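Local coordinates for protein beta2-microglobulin (Anolis carolinensis, PDB 7CPO) that serves as the light chain of the lizard MHC class I complex, pairing with a class I antigen chain that presumably presents peptides to immune cells, at residues V9-P14 against A68-D73; C25-F30 against I35-L40; C80-I85 against M91-D96. All coordinates share one frame; numbering follows the deposited sequence.

Overall arrangement
From the N terminus, strand 6-11 enters contact 1, which closes only when the chain returns at 68-73 and so spans the longest loop of the three. Contact 2 is nested inside that loop: 25-30 passes into 35-40 after four residues, crossing from one sheet to the other. Contact 3 follows in series, a hairpin joining 80-85 to 91-96. Contact 1 links strands of the sheet ordered 6-11, 21-30, 62-70, 49-56; contact 3 lies in the opposing sheet; contact 2 bridges the two. The Cys25-Cys80 disulfide, with SG atoms 2.0 Å apart, ties contact 2 to contact 3, while Val9 and Phe11 pack on Leu95 to join contact 1 to contact 3.

Contact 1: residues V9-P14 against A68-D73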
ATOM      1  N   VAL B   9       2.777  10.937 -10.195  1.00 23.34           N
ATOM      2  CA  VAL B   9       2.044  10.654 -11.423  1.00 23.98           C
ATOM      3  C   VAL B   9       2.990  10.008 -12.426  1.00 22.03           C
ATOM      4  O   VAL B   9       4.177  10.348 -12.491  1.00 25.77           O
ATOM      5  CB  VAL B   9       1.414  11.935 -12.010  1.00 39.16           C
ATOM      6  CG1 VAL B   9       0.423  12.538 -11.019  1.00 30.07           C
ATOM      7  CG2 VAL B   9       2.499  12.949 -12.403  1.00 23.84           C
ATOM      8  N   TYR B  10       2.467   9.064 -13.210  1.00 24.62           N
ATOM      9  CA  TYR B  10       3.321   8.313 -14.129  1.00 23.70           C
ATOM     10  C   TYR B  10       2.444   7.525 -15.096  1.00 31.98           C
ATOM     11  O   TYR B  10       1.264   7.277 -14.824  1.00 29.43           O
ATOM     12  CB  TYR B  10       4.263   7.361 -13.374  1.00 22.81           C
ATOM     13  CG  TYR B  10       3.548   6.537 -12.314  1.00 26.05           C
ATOM     14  CD1 TYR B  10       3.186   5.215 -12.558  1.00 22.81           C
ATOM     15  CD2 TYR B  10       3.215   7.093 -11.080  1.00 24.62           C
ATOM     16  CE1 TYR B  10       2.512   4.466 -11.592  1.00 28.03           C
ATOM     17  CE2 TYR B  10       2.534   6.363 -10.120  1.00 30.21           C
ATOM     18  CZ  TYR B  10       2.193   5.049 -10.375  1.00 25.31           C
ATOM     19  OH  TYR B  10       1.531   4.333  -9.406  1.00 27.15           O
ATOM     20  N   PHE B  11       3.042   7.148 -16.231  1.00 19.49           N
ATOM     21  CA  PHE B  11       2.520   6.174 -17.174  1.00 20.17           C
ATOM     22  C   PHE B  11       3.121   4.808 -16.885  1.00 30.57           C
ATOM     23  O   PHE B  11       4.217   4.699 -16.330  1.00 37.77           O
ATOM     24  CB  PHE B  11       2.877   6.542 -18.616  1.00 37.87           C
ATOM     25  CG  PHE B  11       2.082   7.671 -19.194  1.00 40.32           C
ATOM     26  CD1 PHE B  11       0.725   7.772 -18.976  1.00 30.65           C
ATOM     27  CD2 PHE B  11       2.703   8.614 -19.998  1.00 37.98           C
ATOM     28  CE1 PHE B  11       0.001   8.806 -19.529  1.00 43.38           C
ATOM     29  CE2 PHE B  11       1.992   9.648 -20.546  1.00 45.73           C
ATOM     30  CZ  PHE B  11       0.638   9.750 -20.313  1.00 45.30           C
ATOM     31  N   ARG B  12       2.418   3.756 -17.318  1.00 32.26           N
ATOM     32  CA  ARG B  12       2.981   2.411 -17.203  1.00 27.75           C
ATOM     33  C   ARG B  12       4.202   2.253 -18.104  1.00 37.96           C
ATOM     34  O   ARG B  12       5.213   1.661 -17.697  1.00 32.37           O
ATOM     35  CB  ARG B  12       1.920   1.354 -17.529  1.00 22.97           C
ATOM     36  CG  ARG B  12       2.483  -0.044 -17.818  1.00 30.38           C
ATOM     37  CD  ARG B  12       3.104  -0.665 -16.565  1.00 28.22           C
ATOM     38  NE  ARG B  12       3.602  -2.025 -16.781  1.00 22.22           N
ATOM     39  CZ  ARG B  12       4.816  -2.299 -17.242  1.00 25.53           C
ATOM     40  NH1 ARG B  12       5.638  -1.307 -17.552  1.00 37.84           N
ATOM     41  NH2 ARG B  12       5.212  -3.549 -17.407  1.00 22.61           N
ATOM     42  N   HIS B  13       4.123   2.763 -19.336  1.00 35.21           N
ATOM     43  CA  HIS B  13       5.261   2.847 -20.243  1.00 36.57           C
ATOM     44  C   HIS B  13       5.570   4.306 -20.573  1.00 39.88           C
ATOM     45  O   HIS B  13       4.684   5.163 -20.501  1.00 35.73           O
ATOM     46  CB  HIS B  13       5.007   2.094 -21.556  1.00 42.14           C
ATOM     47  CG  HIS B  13       4.491   0.702 -21.376  1.00 41.85           C
ATOM     48  ND1 HIS B  13       5.317  -0.372 -21.121  1.00 39.10           N
ATOM     49  CD2 HIS B  13       3.233   0.204 -21.445  1.00 33.88           C
ATOM     50  CE1 HIS B  13       4.589  -1.471 -21.030  1.00 35.25           C
ATOM     51  NE2 HIS B  13       3.322  -1.148 -21.222  1.00 32.24           N
ATOM     52  N   PRO B  14       6.815   4.621 -20.929  1.00 44.36           N
ATOM     53  CA  PRO B  14       7.100   5.948 -21.501  1.00 41.06           C
ATOM     54  C   PRO B  14       6.225   6.191 -22.728  1.00 41.00           C
ATOM     55  O   PRO B  14       6.057   5.307 -23.573  1.00 33.26           O
ATOM     56  CB  PRO B  14       8.589   5.870 -21.868  1.00 38.81           C
ATOM     57  CG  PRO B  14       8.891   4.383 -21.961  1.00 41.50           C
ATOM     58  CD  PRO B  14       7.989   3.727 -20.951  1.00 35.64           C
ATOM     59  N   ALA B  68      -6.296   5.245 -15.273  1.00 36.01           N
ATOM     60  CA  ALA B  68      -7.184   5.213 -16.425  1.00 27.72           C
ATOM     61  C   ALA B  68      -6.365   4.917 -17.666  1.00 23.48           C
ATOM     62  O   ALA B  68      -5.223   5.362 -17.781  1.00 32.51           O
ATOM     63  CB  ALA B  68      -7.941   6.530 -16.606  1.00 26.82           C
ATOM     64  N   LYS B  69      -6.943   4.135 -18.569  1.00 34.87           N
ATOM     65  CA  LYS B  69      -6.313   3.895 -19.853  1.00 39.33           C
ATOM     66  C   LYS B  69      -6.407   5.159 -20.702  1.00 45.29           C
ATOM     67  O   LYS B  69      -7.338   5.959 -20.565  1.00 37.11           O
ATOM     68  CB  LYS B  69      -6.967   2.711 -20.567  1.00 36.26           C
ATOM     69  CG  LYS B  69      -6.534   1.333 -20.042  1.00 39.32           C
ATOM     70  CD  LYS B  69      -6.850   0.207 -21.041  1.00 49.88           C
ATOM     71  CE  LYS B  69      -8.359   0.082 -21.317  1.00 62.59           C
ATOM     72  NZ  LYS B  69      -8.983  -1.145 -20.714  1.00 50.84           N
ATOM     73  N   VAL B  70      -5.409   5.354 -21.561  1.00 41.70           N
ATOM     74  CA  VAL B  70      -5.322   6.563 -22.368  1.00 47.18           C
ATOM     75  C   VAL B  70      -4.371   6.293 -23.522  1.00 46.48           C
ATOM     76  O   VAL B  70      -3.535   5.388 -23.457  1.00 42.91           O
ATOM     77  CB  VAL B  70      -4.861   7.773 -21.515  1.00 47.00           C
ATOM     78  CG1 VAL B  70      -3.354   7.742 -21.303  1.00 41.23           C
ATOM     79  CG2 VAL B  70      -5.290   9.063 -22.186  1.00 61.66           C
ATOM     80  N   ILE B  71      -4.515   7.060 -24.595  1.00 55.60           N
ATOM     81  CA  ILE B  71      -3.667   6.964 -25.775  1.00 50.24           C
ATOM     82  C   ILE B  71      -2.936   8.288 -25.948  1.00 48.71           C
ATOM     83  O   ILE B  71      -3.539   9.287 -26.367  1.00 59.71           O
ATOM     84  CB  ILE B  71      -4.471   6.602 -27.028  1.00 51.58           C
ATOM     85  CG1 ILE B  71      -5.361   5.386 -26.777  1.00 47.79           C
ATOM     86  CG2 ILE B  71      -3.541   6.326 -28.188  1.00 48.49           C
ATOM     87  CD1 ILE B  71      -6.027   4.878 -28.052  1.00 42.64           C
ATOM     88  N   PRO B  72      -1.654   8.357 -25.635  1.00 63.19           N
ATOM     89  CA  PRO B  72      -0.931   9.627 -25.738  1.00 69.19           C
ATOM     90  C   PRO B  72      -0.843  10.169 -27.167  1.00 68.82           C
ATOM     91  O   PRO B  72      -0.948   9.436 -28.155  1.00 54.51           O
ATOM     92  CB  PRO B  72       0.460   9.293 -25.181  1.00 60.78           C
ATOM     93  CG  PRO B  72       0.235   8.099 -24.274  1.00 55.47           C
ATOM     94  CD  PRO B  72      -0.883   7.320 -24.908  1.00 53.79           C
ATOM     95  N   ASP B  73      -0.680  11.491 -27.248  1.00 72.43           N
ATOM     96  CA  ASP B  73      -0.195  12.202 -28.427  1.00 68.27           C
ATOM     97  C   ASP B  73       0.515  13.459 -27.930  1.00 70.41           C
ATOM     98  O   ASP B  73       0.401  13.834 -26.760  1.00 79.21           O
ATOM     99  CB  ASP B  73      -1.330  12.540 -29.400  1.00 56.86           C
ATOM    100  CG  ASP B  73      -2.530  13.139 -28.703  1.00 57.09           C
ATOM    101  OD1 ASP B  73      -3.653  12.671 -28.971  1.00 67.16           O
ATOM    102  OD2 ASP B  73      -2.355  14.072 -27.887  1.00 51.81           O
TER
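Phe11 reaches across to Val70 and Pro72, and its ring is the one group of 9-14 that meets 68-73. The two backbones are well separated: the nearest CA pair, Phe11 and Val70, lies 9.4 Å apart, in keeping with the strand order, in which 21-30 runs between 6-11 and 62-70. The gap is bridged by side chains alone. Phe11 has its CG opposite the carbonyl carbon and beside the backbone N (chi1 -75°), a setting that carries CE1 and CZ to within touching distance of 68-73, although the CB bond itself runs alongside that segment. Its CE1 then comes to 3.9 Å from CG1 of Val70. That methyl is the branch lodged between the backbone N and carbonyl carbon of Val70 (chi1 79°), whereas CG2 takes the place opposite N; the pair is thus made by one specific arm of the valine, and the two side chains cross at about a right angle. Farther along, Phe11 CZ stands 4.3 Å from CG of Pro72, a looser touch. Both partners approach the ring obliquely. Phe78 of the other sheet meets the Phe11 ring edge-to-face, and Leu95 packs on it as well. The same segment faces the MHC class I antigen chain: Arg12 forms salt bridges with its Asp240 and Glu188, and Phe11 O accepts a hydrogen bond from its Arg206. Backbone bonding passes through the intervening strand, with Arg12 paired to Thr22 and Val70 to Asn21. Only 93 Å² is buried between the segments and no hydrogen bond crosses, which implies that the contact rests on van der Waals packing, with the position of the ring probably set by shape, Phe78 and Leu95 included.

Contact 2: residues C25-F30 against I35-L40; sequences CYAESF and INITLL
Cys25 opens the contact by laying its SG 3.7 Å from CG2 of Ile37, while its CB lies 4.0 Å from CD1 of Leu39. The sulfur sits opposite the backbone N (chi1 179°), pointing into the core where it bonds to Cys80. Tyr26 turns the other way and packs on Ser236 of the MHC class I antigen chain. At Ala27 the CB meets two methyls of the facing strand, CD1 of Ile35 at 4.0 Å and CD1 of Ile37 at 4.1 Å. This is the interior of an immunoglobulin C1-set sandwich: strands 25-28 and 36-40 belong to different sheets, their axes 8.5 Å apart and 159° from parallel, so apolar side chains meet without backbone bonds. Glu28 faces outward again, in a salt bridge with Lys57. Past the corner at Ser29, Phe30 offers a ring face to CD1 of Ile35, 3.8 Å from the ring centroid and 4° off its normal, a CH-pi contact; the extended Ile35 chain brings that methyl there, and its CG2 touches Phe30 CZ at 3.8 Å. Replacing Phe30 by an alanine is likely to leave Ile35 CD1 and CG2 without the ring they pack on.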
ATOM      1  N   CYS B  25      -2.145   8.057 -10.871  1.00 30.34           N
ATOM      2  CA  CYS B  25      -1.864   9.012  -9.810  1.00 24.13           C
ATOM      3  C   CYS B  25      -1.908   8.280  -8.471  1.00 27.01           C
ATOM      4  O   CYS B  25      -2.885   7.588  -8.160  1.00 26.96           O
ATOM      5  CB  CYS B  25      -2.849  10.182  -9.840  1.00 22.53           C
ATOM      6  SG  CYS B  25      -2.542  11.396  -8.518  1.00 31.74           S
ATOM      7  N   TYR B  26      -0.848   8.427  -7.681  1.00 28.22           N
ATOM      8  CA  TYR B  26      -0.650   7.631  -6.477  1.00 22.84           C
ATOM      9  C   TYR B  26      -0.341   8.545  -5.302  1.00 24.84           C
ATOM     10  O   TYR B  26       0.544   9.401  -5.388  1.00 31.01           O
ATOM     11  CB  TYR B  26       0.473   6.618  -6.681  1.00 22.84           C
ATOM     12  CG  TYR B  26       0.761   5.776  -5.472  1.00 31.31           C
ATOM     13  CD1 TYR B  26      -0.166   4.855  -4.999  1.00 24.98           C
ATOM     14  CD2 TYR B  26       1.968   5.897  -4.795  1.00 30.14           C
ATOM     15  CE1 TYR B  26       0.107   4.079  -3.884  1.00 25.48           C
ATOM     16  CE2 TYR B  26       2.241   5.135  -3.685  1.00 24.83           C
ATOM     17  CZ  TYR B  26       1.307   4.228  -3.230  1.00 26.24           C
ATOM     18  OH  TYR B  26       1.580   3.465  -2.119  1.00 26.99           O
ATOM     19  N   ALA B  27      -1.082   8.371  -4.218  1.00 20.15           N
ATOM     20  CA  ALA B  27      -0.940   9.165  -3.014  1.00 23.01           C
ATOM     21  C   ALA B  27      -0.662   8.235  -1.850  1.00 26.62           C
ATOM     22  O   ALA B  27      -1.242   7.152  -1.759  1.00 30.88           O
ATOM     23  CB  ALA B  27      -2.194   9.985  -2.723  1.00 21.63           C
ATOM     24  N   GLU B  28       0.221   8.661  -0.959  1.00 28.36           N
ATOM     25  CA  GLU B  28       0.581   7.844   0.182  1.00 26.97           C
ATOM     26  C   GLU B  28       0.994   8.768   1.316  1.00 27.66           C
ATOM     27  O   GLU B  28       1.141   9.977   1.134  1.00 32.45           O
ATOM     28  CB  GLU B  28       1.686   6.839  -0.183  1.00 31.26           C
ATOM     29  CG  GLU B  28       3.077   7.425  -0.415  1.00 28.02           C
ATOM     30  CD  GLU B  28       4.155   6.347  -0.422  1.00 33.43           C
ATOM     31  OE1 GLU B  28       3.792   5.161  -0.539  1.00 37.98           O
ATOM     32  OE2 GLU B  28       5.358   6.666  -0.322  1.00 42.23           O
ATOM     33  N   SER B  29       1.132   8.186   2.506  1.00 24.03           N
ATOM     34  CA  SER B  29       1.669   8.854   3.683  1.00 22.17           C
ATOM     35  C   SER B  29       0.733   9.921   4.250  1.00 25.07           C
ATOM     36  O   SER B  29       1.180  10.797   4.986  1.00 29.33           O
ATOM     37  CB  SER B  29       3.047   9.452   3.382  1.00 27.25           C
ATOM     38  OG  SER B  29       3.916   8.441   2.897  1.00 37.62           O
ATOM     39  N   PHE B  30      -0.569   9.857   3.975  1.00 32.12           N
ATOM     40  CA  PHE B  30      -1.506  10.875   4.444  1.00 27.53           C
ATOM     41  C   PHE B  30      -2.443  10.317   5.511  1.00 29.32           C
ATOM     42  O   PHE B  30      -2.580   9.108   5.705  1.00 21.87           O
ATOM     43  CB  PHE B  30      -2.323  11.464   3.282  1.00 27.21           C
ATOM     44  CG  PHE B  30      -3.118  10.437   2.501  1.00 26.34           C
ATOM     45  CD1 PHE B  30      -4.445  10.173   2.820  1.00 27.87           C
ATOM     46  CD2 PHE B  30      -2.535   9.739   1.445  1.00 23.84           C
ATOM     47  CE1 PHE B  30      -5.175   9.231   2.105  1.00 29.57           C
ATOM     48  CE2 PHE B  30      -3.257   8.793   0.730  1.00 22.14           C
ATOM     49  CZ  PHE B  30      -4.579   8.545   1.059  1.00 26.86           C
ATOM     50  N   ILE B  35      -9.782  11.404   0.883  1.00 46.63           N
ATOM     51  CA  ILE B  35      -8.957  12.078  -0.108  1.00 38.57           C
ATOM     52  C   ILE B  35      -9.664  11.969  -1.450  1.00 47.76           C
ATOM     53  O   ILE B  35     -10.308  10.959  -1.752  1.00 48.69           O
ATOM     54  CB  ILE B  35      -7.530  11.480  -0.149  1.00 40.38           C
ATOM     55  CG1 ILE B  35      -6.540  12.446  -0.817  1.00 38.76           C
ATOM     56  CG2 ILE B  35      -7.532  10.121  -0.842  1.00 27.18           C
ATOM     57  CD1 ILE B  35      -5.068  11.988  -0.742  1.00 35.59           C
ATOM     58  N   ASN B  36      -9.559  13.023  -2.249  1.00 42.77           N
ATOM     59  CA  ASN B  36     -10.151  13.021  -3.575  1.00 44.16           C
ATOM     60  C   ASN B  36      -9.055  13.238  -4.606  1.00 42.65           C
ATOM     61  O   ASN B  36      -8.285  14.200  -4.515  1.00 42.23           O
ATOM     62  CB  ASN B  36     -11.248  14.075  -3.701  1.00 51.01           C
ATOM     63  CG  ASN B  36     -11.973  13.971  -5.023  1.00 65.67           C
ATOM     64  OD1 ASN B  36     -12.753  13.040  -5.239  1.00 60.72           O
ATOM     65  ND2 ASN B  36     -11.714  14.916  -5.926  1.00 66.17           N
ATOM     66  N   ILE B  37      -8.992  12.334  -5.581  1.00 41.70           N
ATOM     67  CA  ILE B  37      -7.931  12.279  -6.571  1.00 36.12           C
ATOM     68  C   ILE B  37      -8.594  12.211  -7.933  1.00 35.16           C
ATOM     69  O   ILE B  37      -9.323  11.256  -8.219  1.00 31.11           O
ATOM     70  CB  ILE B  37      -7.017  11.067  -6.353  1.00 26.15           C
ATOM     71  CG1 ILE B  37      -6.302  11.200  -5.010  1.00 35.83           C
ATOM     72  CG2 ILE B  37      -6.034  10.944  -7.493  1.00 26.59           C
ATOM     73  CD1 ILE B  37      -5.974   9.898  -4.359  1.00 30.81           C
ATOM     74  N   THR B  38      -8.347  13.219  -8.767  1.00 44.10           N
ATOM     75  CA  THR B  38      -8.996  13.349 -10.065  1.00 29.99           C
ATOM     76  C   THR B  38      -7.934  13.386 -11.152  1.00 33.89           C
ATOM     77  O   THR B  38      -7.037  14.236 -11.117  1.00 37.53           O
ATOM     78  CB  THR B  38      -9.864  14.608 -10.126  1.00 37.96           C
ATOM     79  OG1 THR B  38     -10.886  14.535  -9.127  1.00 48.20           O
ATOM     80  CG2 THR B  38     -10.518  14.728 -11.489  1.00 39.77           C
ATOM     81  N   LEU B  39      -8.033  12.459 -12.104  1.00 33.26           N
ATOM     82  CA  LEU B  39      -7.163  12.445 -13.273  1.00 37.12           C
ATOM     83  C   LEU B  39      -7.637  13.480 -14.274  1.00 36.28           C
ATOM     84  O   LEU B  39      -8.815  13.495 -14.645  1.00 43.10           O
ATOM     85  CB  LEU B  39      -7.166  11.073 -13.937  1.00 38.44           C
ATOM     86  CG  LEU B  39      -6.331   9.975 -13.308  1.00 35.15           C
ATOM     87  CD1 LEU B  39      -6.349  10.100 -11.783  1.00 33.92           C
ATOM     88  CD2 LEU B  39      -6.864   8.638 -13.787  1.00 34.40           C
ATOM     89  N   LEU B  40      -6.719  14.324 -14.735  1.00 36.08           N
ATOM     90  CA  LEU B  40      -7.040  15.388 -15.676  1.00 34.71           C
ATOM     91  C   LEU B  40      -6.274  15.193 -16.972  1.00 36.51           C
ATOM     92  O   LEU B  40      -5.082  14.864 -16.961  1.00 37.40           O
ATOM     93  CB  LEU B  40      -6.719  16.762 -15.102  1.00 31.80           C
ATOM     94  CG  LEU B  40      -7.401  17.097 -13.781  1.00 38.59           C
ATOM     95  CD1 LEU B  40      -6.796  18.362 -13.189  1.00 33.31           C
ATOM     96  CD2 LEU B  40      -8.899  17.244 -13.993  1.00 42.63           C
TER

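Contact 3: residues C80-I85 against M91-D96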
ATOM      1  N   CYS B  80      -2.947  15.467 -12.283  1.00 29.00           N
ATOM      2  CA  CYS B  80      -3.692  14.845 -11.207  1.00 36.21           C
ATOM      3  C   CYS B  80      -4.017  15.909 -10.170  1.00 33.95           C
ATOM      4  O   CYS B  80      -3.130  16.634  -9.722  1.00 34.38           O
ATOM      5  CB  CYS B  80      -2.888  13.688 -10.585  1.00 35.77           C
ATOM      6  SG  CYS B  80      -3.592  13.073  -9.041  1.00 60.44           S
ATOM      7  N   LYS B  81      -5.283  16.006  -9.798  1.00 32.73           N
ATOM      8  CA  LYS B  81      -5.739  16.969  -8.809  1.00 32.97           C
ATOM      9  C   LYS B  81      -6.037  16.230  -7.510  1.00 39.04           C
ATOM     10  O   LYS B  81      -6.933  15.377  -7.467  1.00 39.90           O
ATOM     11  CB  LYS B  81      -6.975  17.708  -9.319  1.00 39.61           C
ATOM     12  CG  LYS B  81      -7.518  18.788  -8.402  1.00 41.37           C
ATOM     13  CD  LYS B  81      -8.840  19.309  -8.962  1.00 42.92           C
ATOM     14  CE  LYS B  81      -9.708  19.955  -7.893  1.00 56.81           C
ATOM     15  NZ  LYS B  81     -11.006  20.447  -8.462  1.00 45.39           N
ATOM     16  N   VAL B  82      -5.293  16.563  -6.457  1.00 47.49           N
ATOM     17  CA  VAL B  82      -5.424  15.942  -5.141  1.00 47.42           C
ATOM     18  C   VAL B  82      -6.011  16.964  -4.174  1.00 42.45           C
ATOM     19  O   VAL B  82      -5.461  18.061  -4.014  1.00 39.75           O
ATOM     20  CB  VAL B  82      -4.066  15.437  -4.623  1.00 44.07           C
ATOM     21  CG1 VAL B  82      -4.206  14.883  -3.199  1.00 39.23           C
ATOM     22  CG2 VAL B  82      -3.471  14.405  -5.578  1.00 34.51           C
ATOM     23  N   GLU B  83      -7.111  16.599  -3.522  1.00 39.46           N
ATOM     24  CA  GLU B  83      -7.709  17.402  -2.461  1.00 49.46           C
ATOM     25  C   GLU B  83      -7.669  16.627  -1.148  1.00 45.83           C
ATOM     26  O   GLU B  83      -8.002  15.435  -1.118  1.00 43.45           O
ATOM     27  CB  GLU B  83      -9.149  17.771  -2.801  1.00 39.83           C
ATOM     28  CG  GLU B  83      -9.315  18.311  -4.189  1.00 51.73           C
ATOM     29  CD  GLU B  83     -10.748  18.257  -4.634  1.00 55.23           C
ATOM     30  OE1 GLU B  83     -11.078  17.460  -5.540  1.00 59.11           O
ATOM     31  OE2 GLU B  83     -11.556  18.997  -4.048  1.00 61.35           O
ATOM     32  N   HIS B  84      -7.276  17.304  -0.067  1.00 45.30           N
ATOM     33  CA  HIS B  84      -7.123  16.653   1.230  1.00 44.76           C
ATOM     34  C   HIS B  84      -7.186  17.697   2.333  1.00 41.19           C
ATOM     35  O   HIS B  84      -6.843  18.861   2.126  1.00 48.94           O
ATOM     36  CB  HIS B  84      -5.804  15.873   1.318  1.00 41.83           C
ATOM     37  CG  HIS B  84      -5.666  15.055   2.564  1.00 40.54           C
ATOM     38  ND1 HIS B  84      -4.722  15.325   3.531  1.00 44.14           N
ATOM     39  CD2 HIS B  84      -6.354  13.975   3.003  1.00 41.03           C
ATOM     40  CE1 HIS B  84      -4.832  14.444   4.510  1.00 33.03           C
ATOM     41  NE2 HIS B  84      -5.811  13.612   4.211  1.00 39.58           N
ATOM     42  N   ILE B  85      -7.585  17.241   3.527  1.00 43.08           N
ATOM     43  CA  ILE B  85      -7.786  18.124   4.678  1.00 43.90           C
ATOM     44  C   ILE B  85      -6.542  18.942   5.002  1.00 45.58           C
ATOM     45  O   ILE B  85      -6.647  20.045   5.551  1.00 52.71           O
ATOM     46  CB  ILE B  85      -8.228  17.290   5.895  1.00 51.36           C
ATOM     47  CG1 ILE B  85      -8.628  18.189   7.062  1.00 55.67           C
ATOM     48  CG2 ILE B  85      -7.128  16.348   6.307  1.00 52.70           C
ATOM     49  CD1 ILE B  85     -10.098  18.427   7.136  1.00 48.32           C
ATOM     50  N   MET B  91      -4.214  20.687  -5.061  1.00 54.63           N
ATOM     51  CA  MET B  91      -2.866  20.654  -5.611  1.00 48.58           C
ATOM     52  C   MET B  91      -2.832  19.819  -6.883  1.00 43.48           C
ATOM     53  O   MET B  91      -3.265  18.662  -6.880  1.00 43.97           O
ATOM     54  CB  MET B  91      -1.883  20.084  -4.599  1.00 57.71           C
ATOM     55  CG  MET B  91      -0.480  20.556  -4.813  1.00 57.72           C
ATOM     56  SD  MET B  91       0.317  20.982  -3.260  1.00 77.76           S
ATOM     57  CE  MET B  91      -0.463  22.521  -2.785  1.00 59.68           C
ATOM     58  N   ILE B  92      -2.307  20.398  -7.961  1.00 40.68           N
ATOM     59  CA  ILE B  92      -2.236  19.731  -9.253  1.00 38.20           C
ATOM     60  C   ILE B  92      -0.813  19.246  -9.454  1.00 37.54           C
ATOM     61  O   ILE B  92       0.144  19.995  -9.225  1.00 40.67           O
ATOM     62  CB  ILE B  92      -2.677  20.664 -10.396  1.00 43.17           C
ATOM     63  CG1 ILE B  92      -4.190  20.566 -10.603  1.00 43.66           C
ATOM     64  CG2 ILE B  92      -1.984  20.277 -11.697  1.00 32.17           C
ATOM     65  CD1 ILE B  92      -5.002  21.241  -9.501  1.00 48.63           C
ATOM     66  N   TYR B  93      -0.677  17.985  -9.854  1.00 39.53           N
ATOM     67  CA  TYR B  93       0.602  17.349 -10.142  1.00 29.79           C
ATOM     68  C   TYR B  93       0.613  17.050 -11.629  1.00 42.14           C
ATOM     69  O   TYR B  93      -0.164  16.207 -12.095  1.00 39.04           O
ATOM     70  CB  TYR B  93       0.786  16.069  -9.329  1.00 31.55           C
ATOM     71  CG  TYR B  93       0.869  16.327  -7.854  1.00 33.54           C
ATOM     72  CD1 TYR B  93       2.096  16.333  -7.207  1.00 25.77           C
ATOM     73  CD2 TYR B  93      -0.278  16.587  -7.107  1.00 27.58           C
ATOM     74  CE1 TYR B  93       2.187  16.581  -5.845  1.00 30.25           C
ATOM     75  CE2 TYR B  93      -0.202  16.844  -5.741  1.00 38.09           C
ATOM     76  CZ  TYR B  93       1.036  16.840  -5.117  1.00 38.28           C
ATOM     77  OH  TYR B  93       1.128  17.091  -3.766  1.00 45.74           O
ATOM     78  N   LYS B  94       1.474  17.753 -12.367  1.00 39.76           N
ATOM     79  CA  LYS B  94       1.576  17.594 -13.808  1.00 38.35           C
ATOM     80  C   LYS B  94       2.567  16.485 -14.127  1.00 36.65           C
ATOM     81  O   LYS B  94       3.577  16.305 -13.443  1.00 32.05           O
ATOM     82  CB  LYS B  94       2.022  18.903 -14.487  1.00 47.10           C
ATOM     83  CG  LYS B  94       1.328  20.204 -14.009  1.00 43.78           C
ATOM     84  CD  LYS B  94       0.609  20.962 -15.142  1.00 51.61           C
ATOM     85  CE  LYS B  94      -0.263  22.128 -14.616  1.00 54.61           C
ATOM     86  NZ  LYS B  94      -1.746  21.925 -14.864  1.00 60.71           N
ATOM     87  N   LEU B  95       2.276  15.741 -15.181  1.00 36.89           N
ATOM     88  CA  LEU B  95       3.165  14.688 -15.641  1.00 37.49           C
ATOM     89  C   LEU B  95       4.006  15.229 -16.788  1.00 51.77           C
ATOM     90  O   LEU B  95       3.462  15.797 -17.742  1.00 52.09           O
ATOM     91  CB  LEU B  95       2.356  13.475 -16.097  1.00 40.37           C
ATOM     92  CG  LEU B  95       3.075  12.452 -16.968  1.00 31.99           C
ATOM     93  CD1 LEU B  95       3.951  11.581 -16.098  1.00 37.72           C
ATOM     94  CD2 LEU B  95       2.058  11.615 -17.705  1.00 48.77           C
ATOM     95  N   ASP B  96       5.323  15.074 -16.708  1.00 44.66           N
ATOM     96  CA  ASP B  96       6.139  15.533 -17.824  1.00 66.92           C
ATOM     97  C   ASP B  96       6.857  14.361 -18.476  1.00 60.38           C
ATOM     98  O   ASP B  96       7.073  13.319 -17.847  1.00 60.00           O
ATOM     99  CB  ASP B  96       7.132  16.645 -17.408  1.00 66.32           C
ATOM    100  CG  ASP B  96       8.282  16.137 -16.572  1.00 66.55           C
ATOM    101  OD1 ASP B  96       8.026  15.418 -15.585  1.00 66.15           O
ATOM    102  OD2 ASP B  96       9.438  16.485 -16.891  1.00 54.85           O
TER
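Cys80 and Tyr93 pair through two backbone hydrogen bonds, the first rung of an antiparallel ladder. Tyr93 N to Cys80 O measures 2.8 Å; the return bond from Cys80 N to Tyr93 O, at 2.9 Å, is more bent, with 136° at the hydrogen. Two residues on, Val82 N reaches Met91 O at 2.9 Å with a nearly straight 178°, and Met91 N to Val82 O closes that rung at 3.1 Å. Between these hydrogen-bonded pairs stands the non-hydrogen-bonded pair Lys81 and Ile92, where Ile92 CA makes a CH...O contact with Cys80 O. Cys80 O thus takes one hydrogen bond and a weaker CH...O contact, and it also lies at the edge of the Tyr93 ring, near its plane.

Burial separates the two faces. On the closely packed one, Cys80, Val82 and Tyr93 lose 63, 51 and 59 Å² to the contact. Val82 CG2, the methyl beside the backbone N, stands 4.1 Å from CE2 of Tyr93, approaching the ring obliquely. Val9 and Val7 of strand 6-11 in the opposite sheet lie against Cys80 and Tyr93. The other face is the more solvent-exposed, with Ile92 exposed and Lys81 partly so, and these two lose only 38 and 32 Å². They meet through Lys81 CG and Ile92 CD1 at 3.7 Å, after which the extended lysine leads its charged end away. Met91, although directed to the inner face, likewise carries its bent chain off and sits exposed at the start of the strand.

With strand axes 152° apart in direction, segments 80-83 and 91-94 form the antiparallel hairpin that ends the immunoglobulin C1-set fold, its last strand at the sheet margin within this chain and its inner strand bearing Cys80, one half of the disulfide that spans the beta sandwich.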